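Local coordinates for MSM0271 protein (Mycobacterium smegmatis, PDB 5SUH), which probably forms part of the shell of the mycobacterial RMM microcompartment, as a double-ringed trimer whose chains each carry two circularly permuted BMC domains, at residues Y36-D41 and A111-V116; A179-V184 and S231-Q236. All blocks are in the same frame, centred on the assembly; numbering follows the deposited sequence.

Contact 1 (Y36-D41 and A111-V116); sequences YLLVED and ASLDEV
L38 on strand 32-39 meets L113 and V116 on the opening turn of helix 113-127, a helix-on-sheet contact within the first of the two circularly permuted BMC domains of this chain. The two methyls of L38 each take one partner: CD2 lies 4.0 Å from CD1 of L113, and CD1 lies 4.2 Å from CG1 of V116. L113 and V116 stand three residues apart, so about one turn of helix brings both to the strand. L38 slants across L113, whereas L38 and V116 run past one another in opposite directions.

L113 uses its fork to reach two residues. CD1 meets L38, while CD2 lies 3.9 Å from OE2 of E40. E40 sits just past the end of the strand and stretches out (chi1 174°, chi2 -177°), which carries its CG and carboxylate across that methyl at a slant. The touch is plain van der Waals contact; E40 is exposed, whereas V116 is buried.

Strand 66-73, paired with 32-39 through backbone bonds of L37 with I69 and V39 with A67, lies next to this cluster. Its L68 packs on both L38 and V116, and its H66 touches L113 while ND1 hydrogen-bonds D41 N. The far side of strand 32-39 is turned to the second domain, with V39 on N187 of helix 182-192.

The helix start is capped as well. S110 OG is hydrogen-bonded to S112 N and to E115 OE1, tying the end of strand 104-110 to the helix start, and S112 is the N-cap residue: its OG accepts from E115 N over 3.2 Å, with an N-H...O angle of 147°.

Contact 2 (A179-V184 and S231-Q236); sequences ALFAAV and SAIEGQ
In the second BMC domain the chain leaves its last helix, 216-232, and runs as a C-terminal tail past the beginning of helix 182-192; this contact is where the two meet. I233, in the tail after the helix, carries all of it from the tail side. Its side chain is drawn out (chi1 -66°, chi2 178°), so that the terminal methyl CD1 reaches farthest toward the other segment. There CD1 lies 4.2 Å from CE1 of the F181 ring and 4.5 Å from CG1 of V184. These two partners are three residues apart and present their side chains to the tail together; a weak backbone bond, V184 N to F181 O at 3.2 Å, joins the two.

Other parts of the chain pack around the same side chains. F181 also packs on V35, Q134 and P137, and I233 shares Q134 with it. Farther along the tail, Q236 pairs by backbone bonds with Q134 and R136, and its NE2 donates to E132 O, which ties the tail to the segment between helix 113-127 and strand 138-145.

Across the two segments the contact is wholly apolar, one methyl against a ring carbon and another methyl. It buries just 100 Å² and has no directional bond of its own, so shape fit and the exclusion of water from I233, F181 and V184 carry it, while the polar bonds of Q236 hold the tail farther along.

From the N terminus, contact 1 opens on strand 32-39 and closes at the start of helix 113-127, a loop that takes in the remaining three strands of the first sheet. The chain then crosses into the second domain, where contact 2 opens at 179-184 and closes on the tail at 231-236. The loops follow in series, neither nested nor crossed. Even so they touch: L37, next to L38 but directed to the opposite side of its strand, puts CD1 3.9 Å from CB of V184 and 4.2 Å from CD1 of I233. One strand thus faces its own domain's helix on one side and the second domain on the other.

Contact 1 (Y36-D41 and A111-V116)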
loop_
_atom_site.group_PDB
_atom_site.type_symbol
_atom_site.label_atom_id
_atom_site.label_comp_id
_atom_site.label_asym_id
_atom_site.label_seq_id
_atom_site.Cartn_x
_atom_site.Cartn_y
_atom_site.Cartn_z
ATOM N N TYR A 36 -29.486 11.027 0.928
ATOM C CA TYR A 36 -29.863 11.121 2.353
ATOM C C TYR A 36 -30.804 9.969 2.709
ATOM O O TYR A 36 -31.976 9.989 2.321
ATOM C CB TYR A 36 -30.548 12.472 2.673
ATOM C CG TYR A 36 -31.062 12.612 4.107
ATOM C CD1 TYR A 36 -32.363 12.219 4.458
ATOM C CD2 TYR A 36 -30.253 13.141 5.106
ATOM C CE1 TYR A 36 -32.822 12.330 5.770
ATOM C CE2 TYR A 36 -30.709 13.266 6.420
ATOM C CZ TYR A 36 -31.980 12.862 6.745
ATOM O OH TYR A 36 -32.393 13.005 8.044
ATOM N N LEU A 37 -30.324 8.999 3.475
ATOM C CA LEU A 37 -31.113 7.793 3.712
ATOM C C LEU A 37 -30.939 7.109 5.056
ATOM O O LEU A 37 -29.813 6.864 5.505
ATOM C CB LEU A 37 -30.809 6.748 2.639
ATOM C CG LEU A 37 -31.918 6.463 1.622
ATOM C CD1 LEU A 37 -31.669 5.113 0.978
ATOM C CD2 LEU A 37 -33.328 6.539 2.236
ATOM N N LEU A 38 -32.073 6.776 5.672
ATOM C CA LEU A 38 -32.119 5.822 6.781
ATOM C C LEU A 38 -32.140 4.399 6.297
ATOM O O LEU A 38 -33.058 3.971 5.608
ATOM C CB LEU A 38 -33.331 6.032 7.676
ATOM C CG LEU A 38 -33.067 6.727 8.999
ATOM C CD1 LEU A 38 -32.564 8.112 8.778
ATOM C CD2 LEU A 38 -34.388 6.788 9.719
ATOM N N VAL A 39 -31.106 3.675 6.694
ATOM C CA VAL A 39 -30.995 2.252 6.473
ATOM C C VAL A 39 -31.314 1.532 7.767
ATOM O O VAL A 39 -30.499 1.486 8.678
ATOM C CB VAL A 39 -29.603 1.885 5.992
ATOM C CG1 VAL A 39 -29.503 0.407 5.790
ATOM C CG2 VAL A 39 -29.259 2.682 4.710
ATOM N N GLU A 40 -32.505 0.946 7.837
ATOM C CA GLU A 40 -33.011 0.410 9.091
ATOM C C GLU A 40 -32.710 -1.098 9.196
ATOM O O GLU A 40 -32.702 -1.813 8.185
ATOM C CB GLU A 40 -34.513 0.732 9.177
ATOM C CG GLU A 40 -35.302 0.142 10.347
ATOM C CD GLU A 40 -36.808 0.476 10.278
ATOM O OE1 GLU A 40 -37.210 1.280 9.408
ATOM O OE2 GLU A 40 -37.589 -0.077 11.084
ATOM N N ASP A 41 -32.373 -1.547 10.409
ATOM C CA ASP A 41 -32.070 -2.958 10.707
ATOM C C ASP A 41 -30.955 -3.594 9.824
ATOM O O ASP A 41 -31.266 -4.316 8.876
ATOM C CB ASP A 41 -33.366 -3.790 10.609
ATOM C CG ASP A 41 -33.179 -5.237 11.091
ATOM O OD1 ASP A 41 -32.385 -5.461 12.030
ATOM O OD2 ASP A 41 -33.795 -6.161 10.508
ATOM N N ALA A 111 -27.563 1.786 18.024
ATOM C CA ALA A 111 -28.515 0.751 18.370
ATOM C C ALA A 111 -29.934 1.370 18.376
ATOM O O ALA A 111 -30.921 0.696 18.121
ATOM C CB ALA A 111 -28.166 0.130 19.716
ATOM N N SER A 112 -30.029 2.668 18.636
ATOM C CA SER A 112 -31.335 3.337 18.693
ATOM C C SER A 112 -31.734 3.983 17.370
ATOM O O SER A 112 -31.032 4.853 16.860
ATOM C CB SER A 112 -31.340 4.393 19.808
ATOM O OG SER A 112 -32.451 5.268 19.673
ATOM N N LEU A 113 -32.857 3.548 16.811
ATOM C CA LEU A 113 -33.346 4.123 15.558
ATOM C C LEU A 113 -33.713 5.605 15.736
ATOM O O LEU A 113 -33.491 6.420 14.834
ATOM C CB LEU A 113 -34.548 3.317 15.027
ATOM C CG LEU A 113 -35.230 3.773 13.726
ATOM C CD1 LEU A 113 -34.227 3.937 12.537
ATOM C CD2 LEU A 113 -36.396 2.827 13.352
ATOM N N ASP A 114 -34.184 5.971 16.927
ATOM C CA ASP A 114 -34.581 7.352 17.172
ATOM C C ASP A 114 -33.347 8.258 17.163
ATOM O O ASP A 114 -33.409 9.406 16.737
ATOM C CB ASP A 114 -35.347 7.478 18.495
ATOM C CG ASP A 114 -35.878 8.892 18.741
ATOM O OD1 ASP A 114 -36.853 9.296 18.056
ATOM O OD2 ASP A 114 -35.323 9.598 19.618
ATOM N N GLU A 115 -32.216 7.730 17.612
ATOM C CA GLU A 115 -30.991 8.520 17.673
ATOM C C GLU A 115 -30.476 8.905 16.278
ATOM O O GLU A 115 -30.131 10.072 16.043
ATOM C CB GLU A 115 -29.915 7.751 18.466
ATOM C CG GLU A 115 -30.141 7.764 19.992
ATOM C CD GLU A 115 -28.992 7.169 20.803
ATOM O OE1 GLU A 115 -28.157 6.424 20.237
ATOM O OE2 GLU A 115 -28.914 7.468 22.016
ATOM N N VAL A 116 -30.501 7.945 15.347
ATOM C CA VAL A 116 -30.033 8.146 13.975
ATOM C C VAL A 116 -30.959 9.132 13.269
ATOM O O VAL A 116 -30.507 10.043 12.572
ATOM C CB VAL A 116 -29.928 6.800 13.208
ATOM C CG1 VAL A 116 -29.826 7.021 11.743
ATOM C CG2 VAL A 116 -28.729 6.025 13.682
#

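Contact 2 (A179-V184 and S231-Q236)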
loop_
_atom_site.group_PDB
_atom_site.type_symbol
_atom_site.label_atom_id
_atom_site.label_comp_id
_atom_site.label_asym_id
_atom_site.label_seq_id
_atom_site.Cartn_x
_atom_site.Cartn_y
_atom_site.Cartn_z
ATOM N N ALA A 179 -23.404 6.872 -6.055
ATOM C CA ALA A 179 -22.769 5.659 -5.584
ATOM C C ALA A 179 -23.267 5.166 -4.225
ATOM O O ALA A 179 -23.275 3.957 -3.980
ATOM C CB ALA A 179 -21.235 5.871 -5.529
ATOM N N LEU A 180 -23.661 6.078 -3.338
ATOM C CA LEU A 180 -23.905 5.664 -1.965
ATOM C C LEU A 180 -25.191 4.823 -1.860
ATOM O O LEU A 180 -25.367 4.067 -0.886
ATOM C CB LEU A 180 -23.973 6.865 -1.026
ATOM C CG LEU A 180 -23.823 6.554 0.477
ATOM C CD1 LEU A 180 -22.618 5.654 0.715
ATOM C CD2 LEU A 180 -23.711 7.799 1.334
ATOM N N PHE A 181 -26.028 4.861 -2.901
ATOM C CA PHE A 181 -27.261 4.055 -2.902
ATOM C C PHE A 181 -26.949 2.566 -2.945
ATOM O O PHE A 181 -27.824 1.729 -2.702
ATOM C CB PHE A 181 -28.160 4.401 -4.081
ATOM C CG PHE A 181 -28.980 5.641 -3.881
ATOM C CD1 PHE A 181 -29.804 5.785 -2.773
ATOM C CD2 PHE A 181 -28.902 6.689 -4.790
ATOM C CE1 PHE A 181 -30.575 6.938 -2.596
ATOM C CE2 PHE A 181 -29.654 7.841 -4.613
ATOM C CZ PHE A 181 -30.492 7.961 -3.510
ATOM N N ALA A 182 -25.700 2.235 -3.255
ATOM C CA ALA A 182 -25.264 0.845 -3.264
ATOM C C ALA A 182 -25.420 0.240 -1.867
ATOM O O ALA A 182 -25.572 -0.986 -1.706
ATOM C CB ALA A 182 -23.843 0.740 -3.753
ATOM N N ALA A 183 -25.345 1.108 -0.861
ATOM C CA ALA A 183 -25.490 0.699 0.533
ATOM C C ALA A 183 -26.862 0.091 0.799
ATOM O O ALA A 183 -26.961 -0.998 1.371
ATOM C CB ALA A 183 -25.249 1.873 1.460
ATOM N N VAL A 184 -27.921 0.793 0.393
ATOM C CA VAL A 184 -29.262 0.316 0.686
ATOM C C VAL A 184 -29.578 -0.903 -0.200
ATOM O O VAL A 184 -30.261 -1.831 0.254
ATOM C CB VAL A 184 -30.353 1.432 0.528
ATOM C CG1 VAL A 184 -30.565 1.841 -0.936
ATOM C CG2 VAL A 184 -31.670 0.960 1.105
ATOM N N SER A 231 -36.710 2.227 -7.152
ATOM C CA SER A 231 -37.784 2.999 -7.795
ATOM C C SER A 231 -38.659 3.719 -6.806
ATOM O O SER A 231 -39.136 4.802 -7.090
ATOM C CB SER A 231 -38.679 2.121 -8.662
ATOM O OG SER A 231 -37.981 1.717 -9.813
ATOM N N ALA A 232 -38.815 3.148 -5.617
ATOM C CA ALA A 232 -39.736 3.705 -4.637
ATOM C C ALA A 232 -39.158 4.939 -3.939
ATOM O O ALA A 232 -39.867 5.669 -3.258
ATOM C CB ALA A 232 -40.105 2.640 -3.613
ATOM N N ILE A 233 -37.873 5.189 -4.144
ATOM C CA ILE A 233 -37.199 6.287 -3.471
ATOM C C ILE A 233 -37.445 7.666 -4.113
ATOM O O ILE A 233 -37.305 7.837 -5.327
ATOM C CB ILE A 233 -35.699 6.000 -3.403
ATOM C CG1 ILE A 233 -35.446 4.791 -2.505
ATOM C CG2 ILE A 233 -34.921 7.209 -2.885
ATOM C CD1 ILE A 233 -33.959 4.386 -2.412
ATOM N N GLU A 234 -37.795 8.645 -3.276
ATOM C CA GLU A 234 -38.153 10.000 -3.724
ATOM C C GLU A 234 -36.933 10.918 -3.826
ATOM O O GLU A 234 -36.134 10.996 -2.892
ATOM C CB GLU A 234 -39.148 10.647 -2.741
ATOM C CG GLU A 234 -40.495 9.948 -2.590
ATOM C CD GLU A 234 -41.433 10.202 -3.754
ATOM O OE1 GLU A 234 -41.155 11.123 -4.554
ATOM O OE2 GLU A 234 -42.452 9.483 -3.865
ATOM N N GLY A 235 -36.804 11.624 -4.951
ATOM C CA GLY A 235 -35.746 12.610 -5.117
ATOM C C GLY A 235 -35.877 13.466 -6.368
ATOM O O GLY A 235 -36.838 13.325 -7.113
ATOM N N GLN A 236 -34.894 14.336 -6.611
ATOM C CA GLN A 236 -34.909 15.232 -7.768
ATOM C C GLN A 236 -34.372 14.523 -8.999
ATOM O O GLN A 236 -34.036 13.344 -8.936
ATOM C CB GLN A 236 -34.087 16.490 -7.489
ATOM C CG GLN A 236 -34.657 17.362 -6.378
ATOM C CD GLN A 236 -36.108 17.763 -6.616
ATOM O OE1 GLN A 236 -36.498 18.141 -7.734
ATOM N NE2 GLN A 236 -36.927 17.638 -5.572
#